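Local atomic coordinates of pyridine nucleotide-disulfide oxidoreductase-like protein (Myceliophthora thermophila, PDB entry 5MQ6), a protein that catalyses Baeyer-Villiger oxidation with bound FAD and NADPH, inserting one oxygen atom beside the carbonyl of ketones, notably bulky polycyclic ones, to give esters or lactones. Residues 340-345 with 369-374; 385-390 with 587-592; 494-499 with 522-527; 566-571 with 650-655. All blocks are in the same frame, centred on the assembly; numbering follows the deposited sequence.

Contact 1 (340-345 with 369-374); sequences LTDAAE and PRHGIV
D342 meets R370 and H371 with the two oxygens of one carboxylate. OD1 pairs with NH1 of R370 in a salt bridge of 3.1 Å. OD2 accepts a hydrogen bond from NE2 of H371 at 2.7 Å. CG of D342 lies anti to the backbone N (chi1 -174°), which carries it toward R370 and H371.

The two partners are turned differently against it. The guanidinium plane of R370 stands 66° from the carboxylate plane. The imidazole is closer to coplanar with it. Even so, NE2 of H371 approaches OD2 from above the carboxylate plane, and OD2 lies somewhat out of the ring plane. D342 CG sits at the edge of the imidazole.

R370 also lies over the backbone. One face of its guanidinium carries D342 O, 3.0 Å from R370 CZ. This is a contact with a flat group and not a hydrogen bond. The R370 chain is bent at chi2 and chi3, and the guanidinium lies over D342 O.

The H371-D342 pair is a His-carboxylate hydrogen bond. It joins two loops, one following helix 328-340 and the other leading into helix 378-406, with the short helix 363-366 between them. The place is away from the cofactor sites. S368 OG bonds to both T341 O and R370 N, and so touches both segments.

Beside the polar group lies a small apolar patch. CB of A343 packs against CG and CD of P369, 3.8 Å from CD. The same CD is 3.8 Å from T341 O. The hydroxyl of T341 turns back to D337 O.

Contact 2 (385-390 with 587-592); sequences LGRLYK and AGWFAS
A turn of helix 378-406 faces the irregular segment 587-592, and the backbones come nearest at L385 and S592, whose CA atoms are 6.0 Å apart. The second segment has helical backbone angles at 587-589 and enters a 3-10 turn at 591-592.

L385 carries the closest packing. Its CD2 methyl presses on the backbone of S592, with CD2 only 3.4 Å from S592 CA. That is tight for two carbons. The same methyl lies 3.6 Å from A591 O and reaches the CB of A591 at longer range. With chi2 at -177°, CD1 extends anti to CA, and CD2 is the branch that meets the turn.

L388, three residues on and nearly one helical turn along, adds its CD1 methyl against S592 CB at 3.9 Å. The two leucines therefore touch S592 at different atoms. The serine hydroxyl is engaged elsewhere, by A364 O.

R387 meets W589 in another way. Its NH2 comes to 3.6 Å from W589 CH2, at the far end of the indole. CH2 lies at the edge of the guanidinium, near its plane, while NH2 approaches the indole at a slant. The two planes are 42° apart. The CA-CB bond of W589 points away from the helix, yet the indole reaches R387. The indole NH bonds to S363 O.

Further bonds tie the turn to its surroundings. H384, on the same helix as L385, donates to W589 O, and W423 NE1 bonds to S592 O. The contact thus sits where helix 378-406, the short helix 363-366 and the segment that follows helix 573-585 come together.

Contact 3 (494-499 with 522-527); sequences VDIYGR and NGFPNL
F524 brings CE2 and CD2 of its ring against the backbone of G498, and this is the tight part of the contact. CE2 of F524 is 3.4 Å from G498 N, and CD2 is 3.7 Å from G498 CA. The backbone meets the ring at a slant. G498 has no CB, which would collide here with both G523 O and the F524 ring.

Next to it the two backbones are joined by one straight bond. R499 N donates to G523 O at 2.9 Å, with an angle of 162° at the hydrogen. The same oxygen receives a CA-H contact from G498. G523 has positive phi, and a CB there would jam against the preceding carbonyl.

On the strand side, I496 CG2 sits 4.0 Å from both F524 CD2 and L527 CD2. This methyl is anti to the backbone N of I496, which aims it at the other segment. L504 packs on I496 and F524 as well.

The looser side is that of R499. This residue is partly exposed, and its chain, extended from CG to NE, passes P525 at a slant, with NE 4.0 Å from CG of the proline. Its charge goes to partners outside the segments: NH1 pairs with D190 and NE with E570.

F524 to L527 form a type II beta turn that leads into strand 527-529. Strand 495-497 and strand 527-529 belong to the same large mixed sheet, which contains the strands of the FAD-binding Rossmann-type fold. V494, at the start of the first segment, touches the FAD itself.

Contact 4 (566-571 with 650-655); sequences DALVEV and DISSRA
CG of D566 and CG of R654 both lie anti to their backbone N (chi1 -156° and -169°), and the R654 chain bends at chi3. The two charged ends then meet nearly coplanar. R654 grips the carboxylate side-on with two nitrogens. NE bonds to OD1 of D566 at 2.7 Å, NH2 to OD2 at 3.1 Å, and each oxygen uses its syn lone pair. R654 N also donates to D566 O at 2.8 Å.

Beyond this clamp the strands run antiparallel. L568 and S652 form a hydrogen-bonded pair, as do E570 and D650. V569 and I651, a non-hydrogen-bonded pair, point the same way, with V569 CG1 3.9 Å from I651 CD1. On the face of L568, S652 and D650 a water lies 2.8 Å from L568 O and hydrogen-bonds it, D650 OD1 and S652 OG.

The two strands make a separate small sheet. Helix 541-562 packs A559 on A567, V569 and I651. L568 rests on R499 and P525. In the loop before strand 527-529, G523 N bonds to E570 OE2, and the N526 side chain bonds to V569 N and A567 O.

How the contacts relate
The four contacts form two groups in space, although their segments interleave along the chain. Contacts 1 and 2 touch each other: R387 packs on H371, and V374 lies against W589. Both involve helix 378-406 or the loop leading into it. Contacts 3 and 4 also touch, through E570 with G523 and N522 with V571. The two groups stay about 20 Å or more apart between nearest atoms. Contact 3 is buried and nearest the FAD; the other three are partly buried. Chemistry follows place. Contact 1 centres on one carboxylate, between loops. Contact 2 is mainly apolar packing. Contact 3 combines a backbone bond with apolar packing round a ring. Contact 4 alone pairs regular strands.

Contact 1 (340-345 with 369-374)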
loop_
_atom_site.group_PDB
_atom_site.type_symbol
_atom_site.label_atom_id
_atom_site.label_comp_id
_atom_site.label_asym_id
_atom_site.label_seq_id
_atom_site.Cartn_x
_atom_site.Cartn_y
_atom_site.Cartn_z
ATOM N N LEU A 340 -1.012 -13.748 -11.598
ATOM C CA LEU A 340 -1.210 -12.342 -11.762
ATOM C C LEU A 340 -0.267 -11.701 -12.753
ATOM O O LEU A 340 -0.553 -10.612 -13.256
ATOM C CB LEU A 340 -1.053 -11.628 -10.369
ATOM C CG LEU A 340 -2.195 -12.038 -9.483
ATOM C CD1 LEU A 340 -1.853 -11.910 -7.975
ATOM C CD2 LEU A 340 -3.474 -11.290 -9.881
ATOM N N THR A 341 0.840 -12.370 -13.060
ATOM C CA THR A 341 1.784 -11.880 -14.080
ATOM C C THR A 341 1.532 -12.627 -15.417
ATOM O O THR A 341 2.305 -12.548 -16.380
ATOM C CB THR A 341 3.237 -12.072 -13.623
ATOM O OG1 THR A 341 3.506 -13.443 -13.269
ATOM C CG2 THR A 341 3.524 -11.243 -12.466
ATOM N N ASP A 342 0.453 -13.356 -15.486
ATOM C CA ASP A 342 0.079 -14.085 -16.727
ATOM C C ASP A 342 1.215 -15.045 -17.111
ATOM O O ASP A 342 1.700 -15.081 -18.260
ATOM C CB ASP A 342 -0.337 -13.099 -17.812
ATOM C CG ASP A 342 -0.882 -13.774 -19.091
ATOM O OD1 ASP A 342 -1.451 -14.876 -18.980
ATOM O OD2 ASP A 342 -0.766 -13.178 -20.215
ATOM N N ALA A 343 1.676 -15.793 -16.116
ATOM C CA ALA A 343 2.830 -16.660 -16.281
ATOM C C ALA A 343 2.643 -18.058 -15.754
ATOM O O ALA A 343 3.615 -18.759 -15.661
ATOM C CB ALA A 343 4.013 -16.032 -15.615
ATOM N N ALA A 344 1.433 -18.489 -15.430
ATOM C CA ALA A 344 1.271 -19.793 -14.826
ATOM C C ALA A 344 1.549 -20.840 -15.917
ATOM O O ALA A 344 0.950 -20.776 -16.980
ATOM C CB ALA A 344 -0.127 -19.958 -14.228
ATOM N N GLU A 345 2.499 -21.742 -15.659
ATOM C CA GLU A 345 2.780 -22.845 -16.603
ATOM C C GLU A 345 1.734 -23.987 -16.608
ATOM O O GLU A 345 1.009 -24.182 -15.623
ATOM C CB GLU A 345 4.176 -23.371 -16.357
ATOM C CG GLU A 345 5.222 -22.601 -17.177
ATOM C CD GLU A 345 6.508 -22.325 -16.419
ATOM O OE1 GLU A 345 7.244 -21.397 -16.856
ATOM O OE2 GLU A 345 6.780 -23.004 -15.390
ATOM N N PRO A 369 6.367 -11.953 -17.611
ATOM C CA PRO A 369 7.582 -12.336 -18.345
ATOM C C PRO A 369 7.326 -13.068 -19.647
ATOM O O PRO A 369 8.271 -13.633 -20.245
ATOM C CB PRO A 369 8.254 -13.334 -17.398
ATOM C CG PRO A 369 7.110 -14.001 -16.666
ATOM C CD PRO A 369 6.057 -12.922 -16.556
ATOM N N ARG A 370 6.094 -13.154 -20.094
ATOM C CA ARG A 370 5.807 -14.121 -21.123
ATOM C C ARG A 370 5.620 -13.508 -22.473
ATOM O O ARG A 370 5.462 -14.251 -23.429
ATOM C CB ARG A 370 4.525 -14.814 -20.738
ATOM C CG ARG A 370 4.348 -16.140 -21.372
ATOM C CD ARG A 370 2.903 -16.330 -21.633
ATOM N NE ARG A 370 2.261 -17.021 -20.552
ATOM C CZ ARG A 370 0.940 -17.064 -20.388
ATOM N NH1 ARG A 370 0.117 -16.372 -21.211
ATOM N NH2 ARG A 370 0.430 -17.782 -19.366
ATOM N N HIS A 371 5.537 -12.186 -22.565
ATOM C CA HIS A 371 5.116 -11.604 -23.798
ATOM C C HIS A 371 6.125 -10.655 -24.373
ATOM O O HIS A 371 5.753 -9.891 -25.217
ATOM C CB HIS A 371 3.770 -10.865 -23.641
ATOM C CG HIS A 371 2.674 -11.731 -23.160
ATOM N ND1 HIS A 371 1.917 -12.508 -24.008
ATOM C CD2 HIS A 371 2.238 -12.000 -21.917
ATOM C CE1 HIS A 371 1.036 -13.187 -23.305
ATOM N NE2 HIS A 371 1.219 -12.907 -22.032
ATOM N N GLY A 372 7.377 -10.679 -23.957
ATOM C CA GLY A 372 8.388 -9.726 -24.480
ATOM C C GLY A 372 8.221 -8.321 -23.905
ATOM O O GLY A 372 7.537 -8.145 -22.916
ATOM N N ILE A 373 8.831 -7.343 -24.568
ATOM C CA ILE A 373 8.796 -5.954 -24.219
ATOM C C ILE A 373 8.019 -5.254 -25.288
ATOM O O ILE A 373 8.156 -5.569 -26.455
ATOM C CB ILE A 373 10.234 -5.418 -24.112
ATOM C CG1 ILE A 373 10.839 -5.929 -22.784
ATOM C CG2 ILE A 373 10.261 -3.887 -24.183
ATOM C CD1 ILE A 373 12.341 -6.094 -22.746
ATOM N N VAL A 374 7.195 -4.303 -24.908
ATOM C CA VAL A 374 6.343 -3.681 -25.861
ATOM C C VAL A 374 7.157 -2.635 -26.580
ATOM O O VAL A 374 7.714 -1.809 -25.939
ATOM C CB VAL A 374 5.108 -3.077 -25.194
ATOM C CG1 VAL A 374 4.314 -2.224 -26.170
ATOM C CG2 VAL A 374 4.232 -4.207 -24.654
#

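Contact 2 (385-390 with 587-592)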
loop_
_atom_site.group_PDB
_atom_site.type_symbol
_atom_site.label_atom_id
_atom_site.label_comp_id
_atom_site.label_asym_id
_atom_site.label_seq_id
_atom_site.Cartn_x
_atom_site.Cartn_y
_atom_site.Cartn_z
ATOM N N LEU A 385 -2.515 -3.327 -26.104
ATOM C CA LEU A 385 -3.752 -3.058 -25.470
ATOM C C LEU A 385 -4.882 -4.001 -25.934
ATOM O O LEU A 385 -5.702 -4.428 -25.111
ATOM C CB LEU A 385 -4.199 -1.633 -25.654
ATOM C CG LEU A 385 -3.347 -0.507 -25.102
ATOM C CD1 LEU A 385 -4.088 0.775 -25.390
ATOM C CD2 LEU A 385 -3.103 -0.593 -23.621
ATOM N N GLY A 386 -4.933 -4.311 -27.219
ATOM C CA GLY A 386 -5.936 -5.211 -27.696
ATOM C C GLY A 386 -5.831 -6.534 -27.025
ATOM O O GLY A 386 -6.846 -7.057 -26.556
ATOM N N ARG A 387 -4.595 -7.042 -26.922
ATOM C CA ARG A 387 -4.323 -8.322 -26.264
ATOM C C ARG A 387 -4.834 -8.340 -24.789
ATOM O O ARG A 387 -5.557 -9.265 -24.341
ATOM C CB ARG A 387 -2.837 -8.750 -26.358
ATOM C CG ARG A 387 -2.591 -10.190 -25.841
ATOM C CD ARG A 387 -1.112 -10.569 -25.737
ATOM N NE ARG A 387 -0.377 -9.779 -24.731
ATOM C CZ ARG A 387 -0.545 -9.866 -23.414
ATOM N NH1 ARG A 387 -1.438 -10.711 -22.901
ATOM N NH2 ARG A 387 0.176 -9.104 -22.581
ATOM N N LEU A 388 -4.482 -7.309 -24.043
ATOM C CA LEU A 388 -4.855 -7.213 -22.628
ATOM C C LEU A 388 -6.358 -7.068 -22.453
ATOM O O LEU A 388 -6.924 -7.722 -21.598
ATOM C CB LEU A 388 -4.166 -6.050 -21.945
ATOM C CG LEU A 388 -2.663 -6.230 -21.791
ATOM C CD1 LEU A 388 -2.129 -4.916 -21.330
ATOM C CD2 LEU A 388 -2.340 -7.309 -20.767
ATOM N N TYR A 389 -6.996 -6.217 -23.247
ATOM C CA TYR A 389 -8.469 -6.105 -23.218
ATOM C C TYR A 389 -9.192 -7.465 -23.490
ATOM O O TYR A 389 -10.183 -7.829 -22.794
ATOM C CB TYR A 389 -8.940 -4.985 -24.167
ATOM C CG TYR A 389 -8.903 -3.642 -23.493
ATOM C CD1 TYR A 389 -7.751 -2.889 -23.445
ATOM C CD2 TYR A 389 -10.015 -3.127 -22.888
ATOM C CE1 TYR A 389 -7.706 -1.657 -22.787
ATOM C CE2 TYR A 389 -9.976 -1.918 -22.222
ATOM C CZ TYR A 389 -8.815 -1.186 -22.190
ATOM O OH TYR A 389 -8.779 0.025 -21.522
ATOM N N LYS A 390 -8.685 -8.211 -24.464
ATOM C CA LYS A 390 -9.215 -9.543 -24.763
ATOM C C LYS A 390 -8.922 -10.492 -23.650
ATOM O O LYS A 390 -9.776 -11.264 -23.305
ATOM C CB LYS A 390 -8.644 -10.155 -26.040
ATOM C CG LYS A 390 -9.086 -9.521 -27.361
ATOM C CD LYS A 390 -8.928 -10.526 -28.537
ATOM C CE LYS A 390 -7.950 -10.104 -29.646
ATOM N NZ LYS A 390 -8.644 -9.558 -30.849
ATOM N N ALA A 587 8.426 1.217 -20.646
ATOM C CA ALA A 587 7.309 2.131 -20.437
ATOM C C ALA A 587 6.082 1.796 -21.307
ATOM O O ALA A 587 4.943 1.975 -20.882
ATOM C CB ALA A 587 7.764 3.584 -20.639
ATOM N N GLY A 588 6.323 1.265 -22.482
ATOM C CA GLY A 588 5.248 0.844 -23.396
ATOM C C GLY A 588 4.283 -0.149 -22.762
ATOM O O GLY A 588 3.098 -0.060 -23.004
ATOM N N TRP A 589 4.770 -1.032 -21.901
ATOM C CA TRP A 589 3.871 -1.919 -21.153
ATOM C C TRP A 589 2.752 -1.121 -20.474
ATOM O O TRP A 589 1.591 -1.514 -20.509
ATOM C CB TRP A 589 4.622 -2.780 -20.124
ATOM C CG TRP A 589 3.767 -3.857 -19.637
ATOM C CD1 TRP A 589 2.868 -3.785 -18.624
ATOM C CD2 TRP A 589 3.680 -5.174 -20.155
ATOM N NE1 TRP A 589 2.217 -5.004 -18.473
ATOM C CE2 TRP A 589 2.685 -5.860 -19.407
ATOM C CE3 TRP A 589 4.342 -5.853 -21.197
ATOM C CZ2 TRP A 589 2.322 -7.193 -19.669
ATOM C CZ3 TRP A 589 4.003 -7.159 -21.457
ATOM C CH2 TRP A 589 2.970 -7.820 -20.705
ATOM N N PHE A 590 3.100 0.028 -19.915
ATOM C CA PHE A 590 2.163 0.761 -19.063
ATOM C C PHE A 590 1.223 1.742 -19.754
ATOM O O PHE A 590 0.396 2.405 -19.109
ATOM C CB PHE A 590 2.882 1.288 -17.839
ATOM C CG PHE A 590 3.640 0.194 -17.090
ATOM C CD1 PHE A 590 2.985 -0.627 -16.178
ATOM C CD2 PHE A 590 4.967 -0.051 -17.341
ATOM C CE1 PHE A 590 3.643 -1.692 -15.547
ATOM C CE2 PHE A 590 5.665 -1.078 -16.664
ATOM C CZ PHE A 590 4.997 -1.901 -15.735
ATOM N N ALA A 591 1.257 1.736 -21.087
ATOM C CA ALA A 591 0.119 2.286 -21.868
ATOM C C ALA A 591 -1.202 1.643 -21.494
ATOM O O ALA A 591 -2.266 2.253 -21.667
ATOM C CB ALA A 591 0.356 2.074 -23.341
ATOM N N SER A 592 -1.123 0.405 -20.978
ATOM C CA SER A 592 -2.265 -0.227 -20.343
ATOM C C SER A 592 -3.064 0.678 -19.420
ATOM O O SER A 592 -4.234 0.498 -19.253
ATOM C CB SER A 592 -1.828 -1.446 -19.559
ATOM O OG SER A 592 -1.071 -1.061 -18.419
#

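Contact 3 (494-499 with 522-527)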
loop_
_atom_site.group_PDB
_atom_site.type_symbol
_atom_site.label_atom_id
_atom_site.label_comp_id
_atom_site.label_asym_id
_atom_site.label_seq_id
_atom_site.Cartn_x
_atom_site.Cartn_y
_atom_site.Cartn_z
ATOM N N VAL A 494 8.904 13.390 4.292
ATOM C CA VAL A 494 10.149 13.967 4.880
ATOM C C VAL A 494 10.850 14.772 3.837
ATOM O O VAL A 494 10.716 14.525 2.676
ATOM C CB VAL A 494 11.097 12.835 5.366
ATOM C CG1 VAL A 494 10.435 12.034 6.499
ATOM C CG2 VAL A 494 11.406 11.821 4.236
ATOM N N ASP A 495 11.649 15.724 4.233
ATOM C CA ASP A 495 12.628 16.278 3.325
ATOM C C ASP A 495 13.910 15.474 3.524
ATOM O O ASP A 495 14.343 15.243 4.671
ATOM C CB ASP A 495 12.880 17.718 3.667
ATOM C CG ASP A 495 11.652 18.602 3.441
ATOM O OD1 ASP A 495 10.863 18.324 2.496
ATOM O OD2 ASP A 495 11.487 19.565 4.216
ATOM N N ILE A 496 14.548 15.124 2.408
ATOM C CA ILE A 496 15.778 14.330 2.426
ATOM C C ILE A 496 16.874 15.121 1.755
ATOM O O ILE A 496 16.721 15.468 0.573
ATOM C CB ILE A 496 15.609 12.954 1.737
ATOM C CG1 ILE A 496 14.511 12.185 2.453
ATOM C CG2 ILE A 496 16.905 12.108 1.836
ATOM C CD1 ILE A 496 14.217 10.781 2.020
ATOM N N TYR A 497 17.966 15.404 2.502
ATOM C CA TYR A 497 19.075 16.212 1.953
ATOM C C TYR A 497 20.314 15.351 2.023
ATOM O O TYR A 497 20.610 14.824 3.058
ATOM C CB TYR A 497 19.304 17.500 2.723
ATOM C CG TYR A 497 18.061 18.357 2.736
ATOM C CD1 TYR A 497 17.682 19.130 1.613
ATOM C CD2 TYR A 497 17.220 18.357 3.850
ATOM C CE1 TYR A 497 16.544 19.923 1.645
ATOM C CE2 TYR A 497 16.049 19.138 3.889
ATOM C CZ TYR A 497 15.725 19.919 2.785
ATOM O OH TYR A 497 14.569 20.647 2.883
ATOM N N GLY A 498 21.033 15.218 0.926
ATOM C CA GLY A 498 22.228 14.424 0.899
ATOM C C GLY A 498 23.517 15.243 0.759
ATOM O O GLY A 498 23.636 16.339 1.313
ATOM N N ARG A 499 24.473 14.693 -0.004
ATOM C CA ARG A 499 25.739 15.377 -0.263
ATOM C C ARG A 499 25.508 16.797 -0.810
ATOM O O ARG A 499 24.683 17.024 -1.688
ATOM C CB ARG A 499 26.658 14.597 -1.225
ATOM C CG ARG A 499 27.154 13.278 -0.683
ATOM C CD ARG A 499 28.185 12.653 -1.645
ATOM N NE ARG A 499 28.854 11.586 -0.944
ATOM C CZ ARG A 499 29.756 11.731 0.059
ATOM N NH1 ARG A 499 30.117 12.941 0.514
ATOM N NH2 ARG A 499 30.292 10.644 0.634
ATOM N N ASN A 522 21.988 8.281 -6.177
ATOM C CA ASN A 522 23.255 8.974 -6.146
ATOM C C ASN A 522 23.144 10.299 -5.448
ATOM O O ASN A 522 22.200 11.080 -5.697
ATOM C CB ASN A 522 23.830 9.168 -7.553
ATOM C CG ASN A 522 25.125 9.931 -7.514
ATOM O OD1 ASN A 522 25.067 11.084 -7.762
ATOM N ND2 ASN A 522 26.254 9.321 -7.020
ATOM N N GLY A 523 24.123 10.557 -4.603
ATOM C CA GLY A 523 24.111 11.757 -3.685
ATOM C C GLY A 523 23.611 11.501 -2.290
ATOM O O GLY A 523 23.629 12.395 -1.481
ATOM N N PHE A 524 23.198 10.260 -2.009
ATOM C CA PHE A 524 22.438 9.835 -0.817
ATOM C C PHE A 524 23.000 8.564 -0.316
ATOM O O PHE A 524 22.305 7.564 -0.273
ATOM C CB PHE A 524 20.902 9.777 -1.081
ATOM C CG PHE A 524 20.359 11.090 -1.639
ATOM C CD1 PHE A 524 20.437 11.346 -2.997
ATOM C CD2 PHE A 524 19.895 12.062 -0.807
ATOM C CE1 PHE A 524 20.025 12.527 -3.541
ATOM C CE2 PHE A 524 19.463 13.280 -1.316
ATOM C CZ PHE A 524 19.539 13.519 -2.696
ATOM N N PRO A 525 24.321 8.606 0.068
ATOM C CA PRO A 525 25.052 7.428 0.544
ATOM C C PRO A 525 24.421 6.869 1.784
ATOM O O PRO A 525 23.886 7.625 2.581
ATOM C CB PRO A 525 26.480 7.971 0.835
ATOM C CG PRO A 525 26.257 9.403 1.152
ATOM C CD PRO A 525 25.062 9.844 0.395
ATOM N N ASN A 526 24.482 5.537 1.937
ATOM C CA ASN A 526 23.954 4.878 3.097
ATOM C C ASN A 526 22.488 5.079 3.330
ATOM O O ASN A 526 22.019 4.849 4.420
ATOM C CB ASN A 526 24.803 5.149 4.353
ATOM C CG ASN A 526 26.126 4.423 4.307
ATOM O OD1 ASN A 526 26.505 3.877 3.260
ATOM N ND2 ASN A 526 26.852 4.403 5.455
ATOM N N LEU A 527 21.733 5.387 2.297
ATOM C CA LEU A 527 20.251 5.485 2.406
ATOM C C LEU A 527 19.718 4.478 1.463
ATOM O O LEU A 527 20.147 4.407 0.308
ATOM C CB LEU A 527 19.775 6.846 1.908
ATOM C CG LEU A 527 18.258 7.059 1.794
ATOM C CD1 LEU A 527 17.544 6.989 3.159
ATOM C CD2 LEU A 527 17.944 8.360 1.058
#

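Contact 4 (566-571 with 650-655)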
loop_
_atom_site.group_PDB
_atom_site.type_symbol
_atom_site.label_atom_id
_atom_site.label_comp_id
_atom_site.label_asym_id
_atom_site.label_seq_id
_atom_site.Cartn_x
_atom_site.Cartn_y
_atom_site.Cartn_z
ATOM N N ASP A 566 31.819 -1.020 8.655
ATOM C CA ASP A 566 31.682 0.420 8.573
ATOM C C ASP A 566 31.905 0.967 7.209
ATOM O O ASP A 566 32.814 1.773 6.954
ATOM C CB ASP A 566 32.480 1.152 9.681
ATOM C CG ASP A 566 31.928 2.540 9.991
ATOM O OD1 ASP A 566 30.873 3.007 9.472
ATOM O OD2 ASP A 566 32.612 3.197 10.809
ATOM N N ALA A 567 30.956 0.618 6.345
ATOM C CA ALA A 567 30.953 1.076 4.942
ATOM C C ALA A 567 30.208 2.313 4.658
ATOM O O ALA A 567 29.149 2.649 5.298
ATOM C CB ALA A 567 30.484 -0.065 4.027
ATOM N N LEU A 568 30.716 2.966 3.620
ATOM C CA LEU A 568 30.019 4.011 2.967
ATOM C C LEU A 568 29.692 3.500 1.579
ATOM O O LEU A 568 30.610 3.278 0.807
ATOM C CB LEU A 568 30.911 5.255 2.939
ATOM C CG LEU A 568 30.258 6.489 2.333
ATOM C CD1 LEU A 568 29.091 6.959 3.205
ATOM C CD2 LEU A 568 31.268 7.590 2.134
ATOM N N VAL A 569 28.395 3.426 1.246
ATOM C CA VAL A 569 27.914 2.782 0.076
ATOM C C VAL A 569 27.048 3.727 -0.676
ATOM O O VAL A 569 26.010 4.158 -0.147
ATOM C CB VAL A 569 26.972 1.611 0.470
ATOM C CG1 VAL A 569 26.533 0.883 -0.780
ATOM C CG2 VAL A 569 27.683 0.664 1.365
ATOM N N GLU A 570 27.389 3.995 -1.941
ATOM C CA GLU A 570 26.699 5.050 -2.710
ATOM C C GLU A 570 26.645 4.662 -4.149
ATOM O O GLU A 570 27.684 4.404 -4.750
ATOM C CB GLU A 570 27.438 6.401 -2.636
ATOM C CG GLU A 570 26.556 7.517 -3.147
ATOM C CD GLU A 570 27.131 8.909 -3.024
ATOM O OE1 GLU A 570 28.189 9.075 -2.432
ATOM O OE2 GLU A 570 26.510 9.839 -3.533
ATOM N N VAL A 571 25.443 4.540 -4.693
ATOM C CA VAL A 571 25.333 4.247 -6.139
ATOM C C VAL A 571 25.942 5.429 -6.980
ATOM O O VAL A 571 25.800 6.632 -6.614
ATOM C CB VAL A 571 23.910 3.968 -6.601
ATOM C CG1 VAL A 571 22.982 5.163 -6.477
ATOM C CG2 VAL A 571 23.882 3.457 -8.064
ATOM N N ASP A 650 29.886 2.877 -5.483
ATOM C CA ASP A 650 31.109 3.353 -4.898
ATOM C C ASP A 650 31.108 2.826 -3.447
ATOM O O ASP A 650 30.201 3.135 -2.663
ATOM C CB ASP A 650 31.095 4.873 -4.982
ATOM C CG ASP A 650 32.414 5.531 -4.489
ATOM O OD1 ASP A 650 33.053 5.094 -3.441
ATOM O OD2 ASP A 650 32.778 6.531 -5.159
ATOM N N ILE A 651 32.098 2.023 -3.102
ATOM C CA ILE A 651 32.250 1.423 -1.750
ATOM C C ILE A 651 33.538 2.007 -1.191
ATOM O O ILE A 651 34.543 2.103 -1.890
ATOM C CB ILE A 651 32.475 -0.105 -1.874
ATOM C CG1 ILE A 651 31.323 -0.814 -2.549
ATOM C CG2 ILE A 651 32.714 -0.769 -0.579
ATOM C CD1 ILE A 651 29.989 -0.683 -1.866
ATOM N N SER A 652 33.530 2.324 0.066
ATOM C CA SER A 652 34.711 2.872 0.753
ATOM C C SER A 652 34.455 2.754 2.226
ATOM O O SER A 652 33.371 2.304 2.644
ATOM C CB SER A 652 34.977 4.309 0.375
ATOM O OG SER A 652 33.901 5.115 0.848
ATOM N N SER A 653 35.443 3.101 3.039
ATOM C CA SER A 653 35.275 3.018 4.458
ATOM C C SER A 653 34.605 4.296 4.909
ATOM O O SER A 653 35.040 5.345 4.522
ATOM C CB SER A 653 36.573 2.958 5.149
ATOM O OG SER A 653 36.264 2.744 6.490
ATOM N N ARG A 654 33.610 4.205 5.753
ATOM C CA ARG A 654 32.927 5.396 6.250
ATOM C C ARG A 654 33.841 6.077 7.277
ATOM O O ARG A 654 33.856 7.285 7.382
ATOM C CB ARG A 654 31.583 5.040 6.923
ATOM C CG ARG A 654 30.696 6.276 7.220
ATOM C CD ARG A 654 29.596 6.004 8.261
ATOM N NE ARG A 654 30.261 5.642 9.498
ATOM C CZ ARG A 654 30.761 6.482 10.358
ATOM N NH1 ARG A 654 30.629 7.773 10.220
ATOM N NH2 ARG A 654 31.421 6.012 11.357
ATOM N N ALA A 655 34.617 5.323 8.020
ATOM C CA ALA A 655 35.510 5.953 8.933
ATOM C C ALA A 655 36.915 5.527 8.672
ATOM O O ALA A 655 37.773 6.101 9.341
ATOM C CB ALA A 655 35.079 5.622 10.332
ATOM O OXT ALA A 655 37.232 4.642 7.829
HETATM O O HOH W 1 31.642 5.156 -0.942
#